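Local coordinates for ABC transporter, periplasmic solute-binding protein (Rhizobium meliloti, PDB 4WED), which probably captures a solute in the periplasm, perhaps a peptide or a nickel complex, and delivers it to a membrane ABC transporter, at residues D62-P67 and K184-T189; A113-N118 and T169-P174; S354-K359 and E388-G393; K362-E367 and V392-V397. All coordinates share one frame; numbering follows the deposited sequence.

Interaction 1: residues D62-P67 and K184-T189. With NA (sodium ion), chain B.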
# COMPACT_ATOMS: atom_id res chain seq x y z
N ASP A 62 10.96 -9.64 -6.61
CA ASP A 62 9.79 -9.97 -7.38
C ASP A 62 10.14 -10.46 -8.77
O ASP A 62 9.33 -11.09 -9.43
CB ASP A 62 8.85 -8.78 -7.43
CG ASP A 62 7.59 -9.08 -8.16
OD1 ASP A 62 6.95 -10.10 -7.91
OD2 ASP A 62 7.23 -8.26 -8.98
N LEU A 63 11.34 -10.15 -9.23
CA LEU A 63 11.86 -10.62 -10.51
C LEU A 63 12.04 -12.12 -10.68
O LEU A 63 11.83 -12.64 -11.74
CB LEU A 63 13.17 -9.93 -10.81
CG LEU A 63 12.98 -8.47 -11.17
CD1 LEU A 63 14.32 -7.79 -11.19
CD2 LEU A 63 12.31 -8.41 -12.52
N MSE A 64 12.50 -12.79 -9.64
CA MSE A 64 12.80 -14.23 -9.69
C MSE A 64 12.11 -15.02 -8.63
O MSE A 64 12.10 -16.24 -8.70
CB MSE A 64 14.32 -14.46 -9.57
CG MSE A 64 14.87 -14.37 -8.15
SE MSE A 64 15.09 -12.50 -7.55
CE MSE A 64 16.64 -12.10 -8.73
N PHE A 65 11.56 -14.37 -7.62
CA PHE A 65 10.83 -15.11 -6.60
C PHE A 65 9.33 -15.05 -6.84
O PHE A 65 8.77 -14.02 -7.22
CB PHE A 65 11.27 -14.71 -5.18
CG PHE A 65 12.75 -15.04 -4.90
CD1 PHE A 65 13.19 -16.37 -4.89
CD2 PHE A 65 13.66 -14.05 -4.63
CE1 PHE A 65 14.51 -16.68 -4.61
CE2 PHE A 65 15.00 -14.36 -4.37
CZ PHE A 65 15.42 -15.68 -4.37
N GLU A 66 8.68 -16.18 -6.64
CA GLU A 66 7.25 -16.25 -6.83
C GLU A 66 6.56 -16.74 -5.60
O GLU A 66 7.12 -17.52 -4.84
CB GLU A 66 6.89 -17.13 -8.01
CG GLU A 66 7.07 -16.43 -9.35
CD GLU A 66 6.72 -17.31 -10.53
OE1 GLU A 66 7.18 -18.48 -10.48
OE2 GLU A 66 6.02 -16.85 -11.50
N PRO A 67 5.33 -16.24 -5.37
CA PRO A 67 4.51 -16.73 -4.26
C PRO A 67 3.55 -17.86 -4.67
O PRO A 67 3.40 -18.19 -5.85
CB PRO A 67 3.68 -15.49 -3.90
CG PRO A 67 3.42 -14.89 -5.25
CD PRO A 67 4.66 -15.15 -6.09
N LYS A 184 22.47 -18.42 -0.32
CA LYS A 184 23.62 -18.26 -1.19
C LYS A 184 23.17 -17.50 -2.44
O LYS A 184 23.23 -16.28 -2.45
CB LYS A 184 24.22 -19.63 -1.52
CG LYS A 184 25.16 -20.16 -0.44
N GLU A 185 22.66 -18.18 -3.47
CA GLU A 185 22.30 -17.52 -4.73
C GLU A 185 20.77 -17.38 -4.87
O GLU A 185 20.01 -18.17 -4.32
CB GLU A 185 22.88 -18.30 -5.91
N PRO A 186 20.31 -16.36 -5.64
CA PRO A 186 18.88 -16.10 -5.71
C PRO A 186 18.17 -16.97 -6.74
O PRO A 186 17.73 -16.48 -7.80
CB PRO A 186 18.81 -14.63 -6.10
CG PRO A 186 20.02 -14.46 -6.99
CD PRO A 186 21.08 -15.42 -6.49
N VAL A 187 18.02 -18.25 -6.37
CA VAL A 187 17.46 -19.30 -7.22
C VAL A 187 15.97 -19.52 -6.90
O VAL A 187 15.60 -20.45 -6.19
CB VAL A 187 18.22 -20.64 -7.00
CG1 VAL A 187 17.77 -21.72 -7.99
CG2 VAL A 187 19.71 -20.43 -7.11
N GLY A 188 15.14 -18.65 -7.44
CA GLY A 188 13.70 -18.81 -7.34
C GLY A 188 13.15 -19.50 -8.57
O GLY A 188 13.88 -20.14 -9.28
N THR A 189 11.84 -19.36 -8.77
CA THR A 189 11.10 -19.96 -9.92
C THR A 189 10.65 -18.93 -10.95
O THR A 189 10.05 -19.26 -11.96
CB THR A 189 9.81 -20.65 -9.44
OG1 THR A 189 9.08 -19.76 -8.58
CG2 THR A 189 10.16 -21.89 -8.66
NA NA B . 5.05 -8.98 -9.46
O HOH W 1 10.19 -18.45 -6.45
O HOH W 2 4.13 -10.58 -7.68
O HOH W 3 5.35 -7.31 -11.21
O HOH W 4 6.18 -10.53 -10.28
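Glu66 sets CG beside its own backbone N (chi1 -79°) and runs straight on to CD (chi2 180°), while Thr189 turns OG1 between its N and carbonyl carbon (chi1 49°), and the two polar ends meet. Thr189 OG1 donates to Glu66 OE1 over 3.0 Å, on the anti lone pair. Glutamate suits the place because its second oxygen, OE2, bonds the Tyr210 hydroxyl while OE1 also takes Trp211 NE1. An alanine here would remove the carboxylate, and would probably leave Thr189 OG1, Tyr210 OH and Trp211 NE1 without their shared partner. Beside this bond one water accepts from Glu66 N at 2.7 Å and from Thr189 N at 3.0 Å, tying the two backbones.

Gly188 CA lies 3.3 Å from Met64 O in a CH...O contact; a side chain there would collide with that oxygen and with Phe65 CD1. The Phe65 ring runs on past Gly188 to Pro186, whose CA is 3.7 Å from Phe65 CZ, and carries CG of selenomethionine Met64 over its centre. Asp62 grips the sodium ion with both oxygens, OD2 at 2.3 Å and OD1 at 2.7 Å; three waters and Asp515 complete the ligands seen.

The contact joins the loop between helix 58-61 and strand 69-71 to the one leading into strand 192-197, with Phe204 of strand 201-206 packing on Leu63 and Met64.

Interaction 2: residues A113-N118 and T169-P174; sequences AACKWN and TRFLSP
Asn118 joins helix 112-122 to the backbone of Leu172 through both ends of its amide. Leu172 N gives its hydrogen to Asn118 OD1 at 2.9 Å, nearly straight at 173°, and Asn118 ND2 returns a bond to Leu172 O at 3.2 Å, with that oxygen in the amide plane. Asparagine fits because a primary amide offers a donor and an acceptor side by side, so one side chain can serve both the N-H and the C=O of Leu172. Its second N-H goes back to Ala114 O at 3.0 Å. That carbonyl also accepts Asn118 N, the two donors arriving from opposite faces of its plane. The three bonds of the amide, to Leu172 N, Leu172 O and Ala114 O, together fix its rotation.

Around this polar centre the packing is apolar. Trp117 holds CG anti to its backbone N (chi1 178°), and its ring meets Pro174: the proline CA sits 3.5 Å from the centroid of the six-membered ring, 15° off the normal, a CH-pi contact. Pro174 CG reaches Ala114 CB at 3.9 Å, where the small methyl of alanine lets the proline ring lie close to the helix. Further along, Cys115 SG lies 3.5 Å from Phe171 CE2, an oblique sulfur-aromatic approach, and Asn118 CB is 3.6 Å from Phe171 CD2.

The chemistry implies an irregular loop held against helix 112-122 by bonds to a side-chain amide: the buried polar groups of Leu172 are satisfied by one side chain, and aromatic, proline and sulfur groups pack beside them.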
# COMPACT_ATOMS: atom_id res chain seq x y z
N ALA A 113 7.33 -31.21 -1.09
CA ALA A 113 8.60 -31.22 -0.35
C ALA A 113 9.39 -29.90 -0.42
O ALA A 113 9.92 -29.44 0.57
CB ALA A 113 9.45 -32.37 -0.86
N ALA A 114 9.48 -29.28 -1.60
CA ALA A 114 10.24 -28.06 -1.75
C ALA A 114 9.46 -26.91 -1.13
O ALA A 114 10.02 -26.00 -0.55
CB ALA A 114 10.55 -27.79 -3.22
N CYS A 115 8.15 -26.99 -1.22
CA CYS A 115 7.28 -26.02 -0.60
C CYS A 115 7.32 -26.02 0.92
O CYS A 115 7.47 -24.97 1.55
CB CYS A 115 5.86 -26.29 -1.08
SG CYS A 115 4.69 -25.07 -0.48
N LYS A 116 7.18 -27.20 1.52
CA LYS A 116 7.35 -27.36 2.97
C LYS A 116 8.68 -26.80 3.45
O LYS A 116 8.73 -26.12 4.47
CB LYS A 116 7.27 -28.86 3.35
CG LYS A 116 7.53 -29.27 4.80
CD LYS A 116 7.38 -30.79 4.96
CE LYS A 116 7.20 -31.26 6.41
NZ LYS A 116 6.45 -32.56 6.58
N TRP A 117 9.74 -27.13 2.73
CA TRP A 117 11.11 -26.79 3.14
C TRP A 117 11.27 -25.28 3.24
O TRP A 117 11.92 -24.78 4.14
CB TRP A 117 12.09 -27.35 2.12
CG TRP A 117 13.57 -27.03 2.37
CD1 TRP A 117 14.43 -27.75 3.13
CD2 TRP A 117 14.33 -25.92 1.82
NE1 TRP A 117 15.68 -27.16 3.11
CE2 TRP A 117 15.65 -26.04 2.32
CE3 TRP A 117 14.03 -24.84 0.97
CZ2 TRP A 117 16.67 -25.13 2.00
CZ3 TRP A 117 15.03 -23.94 0.65
CH2 TRP A 117 16.35 -24.10 1.16
N ASN A 118 10.67 -24.56 2.30
CA ASN A 118 10.63 -23.09 2.32
C ASN A 118 9.76 -22.54 3.42
O ASN A 118 10.19 -21.68 4.18
CB ASN A 118 10.06 -22.56 1.00
CG ASN A 118 11.14 -22.37 -0.05
OD1 ASN A 118 11.89 -21.40 0.00
ND2 ASN A 118 11.21 -23.27 -1.00
N THR A 169 7.34 -14.83 1.97
CA THR A 169 6.48 -15.91 1.52
C THR A 169 6.83 -16.61 0.22
O THR A 169 5.97 -17.29 -0.36
CB THR A 169 5.08 -15.32 1.34
OG1 THR A 169 5.19 -14.09 0.60
CG2 THR A 169 4.52 -15.03 2.68
N ARG A 170 8.05 -16.45 -0.28
CA ARG A 170 8.34 -16.96 -1.62
C ARG A 170 9.37 -18.05 -1.59
O ARG A 170 9.95 -18.31 -0.55
CB ARG A 170 8.69 -15.81 -2.56
CG ARG A 170 7.61 -14.74 -2.49
CD ARG A 170 7.62 -13.83 -3.69
NE ARG A 170 6.50 -12.91 -3.67
CZ ARG A 170 6.22 -12.07 -4.66
NH1 ARG A 170 6.99 -12.02 -5.76
NH2 ARG A 170 5.16 -11.26 -4.56
N PHE A 171 9.60 -18.66 -2.76
CA PHE A 171 10.21 -19.98 -2.90
C PHE A 171 11.61 -20.06 -3.56
O PHE A 171 11.82 -19.71 -4.75
CB PHE A 171 9.20 -20.90 -3.57
CG PHE A 171 7.96 -21.08 -2.74
CD1 PHE A 171 6.93 -20.14 -2.81
CD2 PHE A 171 7.87 -22.12 -1.80
CE1 PHE A 171 5.81 -20.26 -2.01
CE2 PHE A 171 6.74 -22.24 -0.99
CZ PHE A 171 5.71 -21.30 -1.09
N LEU A 172 12.56 -20.53 -2.73
CA LEU A 172 13.98 -20.58 -3.06
C LEU A 172 14.36 -22.01 -3.24
O LEU A 172 14.03 -22.84 -2.41
CB LEU A 172 14.78 -20.00 -1.90
CG LEU A 172 16.31 -20.18 -1.87
CD1 LEU A 172 17.01 -19.33 -2.94
CD2 LEU A 172 16.84 -19.80 -0.50
N SER A 173 15.13 -22.32 -4.28
CA SER A 173 15.54 -23.70 -4.52
C SER A 173 16.23 -24.31 -3.31
O SER A 173 17.27 -23.84 -2.88
CB SER A 173 16.45 -23.78 -5.74
OG SER A 173 17.12 -25.01 -5.82
N PRO A 174 15.68 -25.40 -2.76
CA PRO A 174 16.38 -26.14 -1.68
C PRO A 174 17.81 -26.62 -1.96
O PRO A 174 18.56 -26.78 -1.00
CB PRO A 174 15.50 -27.36 -1.47
CG PRO A 174 14.19 -27.00 -2.05
CD PRO A 174 14.42 -26.03 -3.14

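Interaction 3: residues S354-K359 and E388-G393; sequences SPIRSK and EMKEVG
Lys390 begins the contact, its aliphatic arm bent at chi2 (90°) and its CE 4.1 Å from Pro355 CB; a long side chain suits this exposed place, since its methylenes can lie against the proline. Two residues on, the backbone of Val392 matters more than its side chain. Its carbonyl oxygen receives Arg357 NE at 2.9 Å and lies at the edge of the guanidinium, in its plane. The arginine runs extended from CG to NE to get there, and NH1 is salt-bridged to Glu347. A cation is probably welcome beside carbonyls at the C-terminal end of a helix.

Gly393, the first residue to leave helical backbone angles, forms a Schellman motif with a positive phi of 100°. A side chain here would jam against the preceding carbonyl oxygen and against Arg357 CG. Without one, its CA comes within 3.3 Å of Pro355 O in a CH...O contact, and its own oxygen accepts Arg357 N at 2.9 Å.

The loop running into strand 358-359 is thus bound to the end of helix 378-392, and helix 339-348 flanks both: Ala339 and Ala342 pack on Val392, and Ser343 and Leu346 on Arg357.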
# COMPACT_ATOMS: atom_id res chain seq x y z
N SER A 354 -18.98 36.41 11.88
CA SER A 354 -18.16 36.69 10.70
C SER A 354 -17.10 37.71 11.06
O SER A 354 -17.45 38.74 11.65
CB SER A 354 -19.00 37.26 9.56
OG SER A 354 -18.41 36.93 8.32
N PRO A 355 -15.83 37.48 10.68
CA PRO A 355 -15.41 36.40 9.77
C PRO A 355 -15.26 35.02 10.40
O PRO A 355 -15.27 34.04 9.68
CB PRO A 355 -14.04 36.87 9.30
CG PRO A 355 -13.57 37.75 10.39
CD PRO A 355 -14.78 38.50 10.83
N ILE A 356 -15.14 34.99 11.73
CA ILE A 356 -14.99 33.77 12.53
C ILE A 356 -16.24 33.50 13.41
O ILE A 356 -16.85 34.45 14.00
CB ILE A 356 -13.72 33.84 13.45
CG1 ILE A 356 -12.44 33.99 12.62
CG2 ILE A 356 -13.62 32.60 14.35
CD1 ILE A 356 -12.17 32.81 11.69
N ARG A 357 -16.60 32.22 13.53
CA ARG A 357 -17.81 31.86 14.27
C ARG A 357 -17.48 31.63 15.72
O ARG A 357 -16.37 31.24 16.04
CB ARG A 357 -18.50 30.65 13.65
CG ARG A 357 -19.10 30.94 12.29
CD ARG A 357 -19.55 29.67 11.58
NE ARG A 357 -19.97 30.01 10.22
CZ ARG A 357 -21.19 30.40 9.88
NH1 ARG A 357 -22.16 30.45 10.79
NH2 ARG A 357 -21.45 30.72 8.61
N SER A 358 -18.41 31.92 16.60
CA SER A 358 -18.21 31.66 18.02
C SER A 358 -19.45 31.04 18.58
O SER A 358 -20.47 30.92 17.92
CB SER A 358 -17.81 32.93 18.77
OG SER A 358 -18.80 33.91 18.67
N LYS A 359 -19.34 30.60 19.82
CA LYS A 359 -20.44 29.98 20.51
C LYS A 359 -20.15 30.05 22.00
O LYS A 359 -19.04 29.74 22.41
CB LYS A 359 -20.56 28.54 20.09
CG LYS A 359 -21.70 27.84 20.81
CD LYS A 359 -22.18 26.68 19.98
CE LYS A 359 -22.68 25.56 20.84
NZ LYS A 359 -23.15 24.47 19.94
N GLU A 388 -9.38 27.82 3.52
CA GLU A 388 -10.71 27.34 3.20
C GLU A 388 -11.64 27.33 4.41
O GLU A 388 -12.82 27.61 4.26
CB GLU A 388 -10.61 25.95 2.62
CG GLU A 388 -10.07 25.98 1.21
CD GLU A 388 -9.71 24.61 0.69
OE1 GLU A 388 -9.81 23.65 1.49
OE2 GLU A 388 -9.35 24.49 -0.51
N MSE A 389 -11.11 26.98 5.58
CA MSE A 389 -11.81 27.07 6.87
C MSE A 389 -12.16 28.49 7.23
O MSE A 389 -13.24 28.79 7.77
CB MSE A 389 -10.83 26.53 7.90
CG MSE A 389 -10.54 25.04 7.73
SE MSE A 389 -12.24 24.06 7.78
CE MSE A 389 -12.80 23.98 5.87
N LYS A 390 -11.27 29.39 6.92
CA LYS A 390 -11.52 30.76 7.16
C LYS A 390 -12.81 31.12 6.45
O LYS A 390 -13.68 31.75 7.04
CB LYS A 390 -10.33 31.60 6.72
CG LYS A 390 -10.60 33.10 6.59
CD LYS A 390 -10.32 33.85 7.87
CE LYS A 390 -10.58 35.33 7.65
NZ LYS A 390 -9.56 36.17 8.29
N GLU A 391 -12.97 30.70 5.19
CA GLU A 391 -14.15 31.07 4.38
C GLU A 391 -15.46 30.58 4.99
O GLU A 391 -16.47 31.22 4.79
CB GLU A 391 -14.02 30.56 2.94
CG GLU A 391 -13.13 31.44 2.05
CD GLU A 391 -12.65 30.75 0.76
OE1 GLU A 391 -12.13 29.61 0.85
OE2 GLU A 391 -12.78 31.34 -0.33
N VAL A 392 -15.46 29.45 5.71
CA VAL A 392 -16.67 28.96 6.40
C VAL A 392 -16.79 29.42 7.85
O VAL A 392 -17.77 29.09 8.52
CB VAL A 392 -16.78 27.43 6.38
CG1 VAL A 392 -16.76 26.94 4.96
CG2 VAL A 392 -15.68 26.74 7.19
N GLY A 393 -15.78 30.15 8.33
CA GLY A 393 -15.79 30.75 9.66
C GLY A 393 -14.99 30.00 10.73
O GLY A 393 -15.17 30.25 11.91

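Interaction 4: residues K362-E367 and V392-V397; sequences KPLTLE and VGIDLV
Backbone hydrogen bonds carry the contact as a parallel pairing; the axes of strand segments 365-367 and 395-397 come within 4.7 Å and lie 25° apart. Asp395 N bonds Leu364 O at 2.9 Å, Leu366 N bonds Asp395 O at 3.1 Å, and Val397 N bonds Leu366 O at 2.8 Å. Leu366 thus uses both its N-H and its C=O toward the partner strand, and CH...O contacts from Thr365, Leu396 and Glu367 CA atoms fill in between.

Polar and apolar contacts mix on the face of Thr365, Asp395, Glu367 and Val397. Thr365 and Asp395 lie side by side, and OG1 gives a weak, 3.4 Å bond to OD2. Threonine, beta-branched and suited to a strand, has its CG2 anti to the backbone N (chi1 -64° for OG1), placing that methyl 3.9 Å from Val397 CG1. An alanine here would probably leave Asp395 OD2 without this weak donor and open a gap beside Val397 CG1. Glu367 packs its CB 3.6 Å from Val397 CG2 and sends its carboxylate to Arg399.

Leu366 and Leu396 point to the other face, where Leu417 packs on both; just ahead of the paired strands Leu364 CG lies 3.8 Å from Ile394 CG1, and Leu366 CD1 meets Ile394 CG2.

Two adjacent parallel strands joined through helix 378-392 form a beta-alpha-beta crossover, a building unit of the alpha/beta lobes of periplasmic binding proteins.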
# COMPACT_ATOMS: atom_id res chain seq x y z
N LYS A 362 -16.80 31.60 22.66
CA LYS A 362 -15.56 30.93 22.28
C LYS A 362 -15.51 30.90 20.76
O LYS A 362 -16.48 30.49 20.13
CB LYS A 362 -15.52 29.53 22.85
CG LYS A 362 -15.43 29.52 24.38
CD LYS A 362 -15.69 28.13 24.93
CE LYS A 362 -16.28 28.18 26.34
NZ LYS A 362 -17.23 27.04 26.55
N PRO A 363 -14.39 31.34 20.16
CA PRO A 363 -14.30 31.32 18.72
C PRO A 363 -14.08 29.89 18.28
O PRO A 363 -13.65 29.09 19.08
CB PRO A 363 -13.05 32.18 18.42
CG PRO A 363 -12.21 32.06 19.65
CD PRO A 363 -13.16 31.85 20.80
N LEU A 364 -14.39 29.55 17.03
CA LEU A 364 -14.26 28.16 16.60
C LEU A 364 -12.82 28.01 16.08
O LEU A 364 -12.53 28.27 14.91
CB LEU A 364 -15.31 27.85 15.54
CG LEU A 364 -15.42 26.40 15.03
CD1 LEU A 364 -15.09 25.31 16.05
CD2 LEU A 364 -16.81 26.18 14.45
N THR A 365 -11.93 27.66 17.00
CA THR A 365 -10.50 27.60 16.75
C THR A 365 -10.09 26.15 16.82
O THR A 365 -10.40 25.48 17.79
CB THR A 365 -9.74 28.39 17.81
OG1 THR A 365 -10.12 29.76 17.68
CG2 THR A 365 -8.28 28.31 17.57
N LEU A 366 -9.43 25.67 15.77
CA LEU A 366 -8.89 24.30 15.73
C LEU A 366 -7.43 24.32 15.37
O LEU A 366 -6.99 25.13 14.55
CB LEU A 366 -9.66 23.47 14.73
CG LEU A 366 -11.10 23.23 15.17
CD1 LEU A 366 -11.93 22.78 13.99
CD2 LEU A 366 -11.17 22.23 16.33
N GLU A 367 -6.66 23.43 16.00
CA GLU A 367 -5.23 23.35 15.79
C GLU A 367 -4.89 22.16 14.91
O GLU A 367 -5.06 21.03 15.29
CB GLU A 367 -4.49 23.27 17.12
CG GLU A 367 -2.98 23.31 16.93
CD GLU A 367 -2.17 22.96 18.17
OE1 GLU A 367 -2.04 21.76 18.49
OE2 GLU A 367 -1.64 23.90 18.81
N VAL A 392 -15.46 29.45 5.71
CA VAL A 392 -16.67 28.96 6.40
C VAL A 392 -16.79 29.42 7.85
O VAL A 392 -17.77 29.09 8.52
CB VAL A 392 -16.78 27.43 6.38
CG1 VAL A 392 -16.76 26.94 4.96
CG2 VAL A 392 -15.68 26.74 7.19
N GLY A 393 -15.78 30.15 8.33
CA GLY A 393 -15.79 30.75 9.66
C GLY A 393 -14.99 30.00 10.73
O GLY A 393 -15.17 30.25 11.91
N ILE A 394 -14.14 29.07 10.32
CA ILE A 394 -13.30 28.35 11.27
C ILE A 394 -11.90 28.93 11.24
O ILE A 394 -11.37 29.19 10.17
CB ILE A 394 -13.23 26.86 10.89
CG1 ILE A 394 -14.54 26.18 11.33
CG2 ILE A 394 -12.00 26.20 11.52
CD1 ILE A 394 -14.97 25.01 10.49
N ASP A 395 -11.33 29.14 12.42
CA ASP A 395 -9.99 29.73 12.61
C ASP A 395 -8.97 28.60 12.80
O ASP A 395 -8.81 28.04 13.89
CB ASP A 395 -9.99 30.69 13.82
CG ASP A 395 -8.58 31.26 14.15
OD1 ASP A 395 -7.80 31.58 13.23
OD2 ASP A 395 -8.26 31.39 15.35
N LEU A 396 -8.29 28.24 11.72
CA LEU A 396 -7.36 27.13 11.77
C LEU A 396 -5.95 27.62 12.16
O LEU A 396 -5.29 28.39 11.43
CB LEU A 396 -7.35 26.39 10.43
CG LEU A 396 -6.68 25.00 10.44
CD1 LEU A 396 -7.65 23.86 10.70
CD2 LEU A 396 -5.97 24.71 9.15
N VAL A 397 -5.49 27.22 13.33
CA VAL A 397 -4.11 27.48 13.69
C VAL A 397 -3.22 26.26 13.32
O VAL A 397 -3.56 25.09 13.62
CB VAL A 397 -3.94 27.92 15.18
CG1 VAL A 397 -4.96 28.99 15.57
CG2 VAL A 397 -4.03 26.75 16.14

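In the fold
Interactions 1 and 2 lie on one side of the chain's centre and interactions 3 and 4 on the other, the two pairs being 55 to 62 Å apart between centres. Interaction 2 is nested inside the loop closed by interaction 1, and the two touch: Arg170 forms a salt bridge to Asp62, and Ser173 N probably bonds Val187 O. Both are buried and rely on side-chain hydrogen bonds; interaction 1 ties two loops, with a bridging water, and interaction 2 a loop to helix 112-122. Interactions 3 and 4 are only partly buried and share Val392 and Gly393. Interaction 4 rests on backbone pairing of strands, while interaction 3 brings one backbone bond and one arginine bond to the end of helix 378-392.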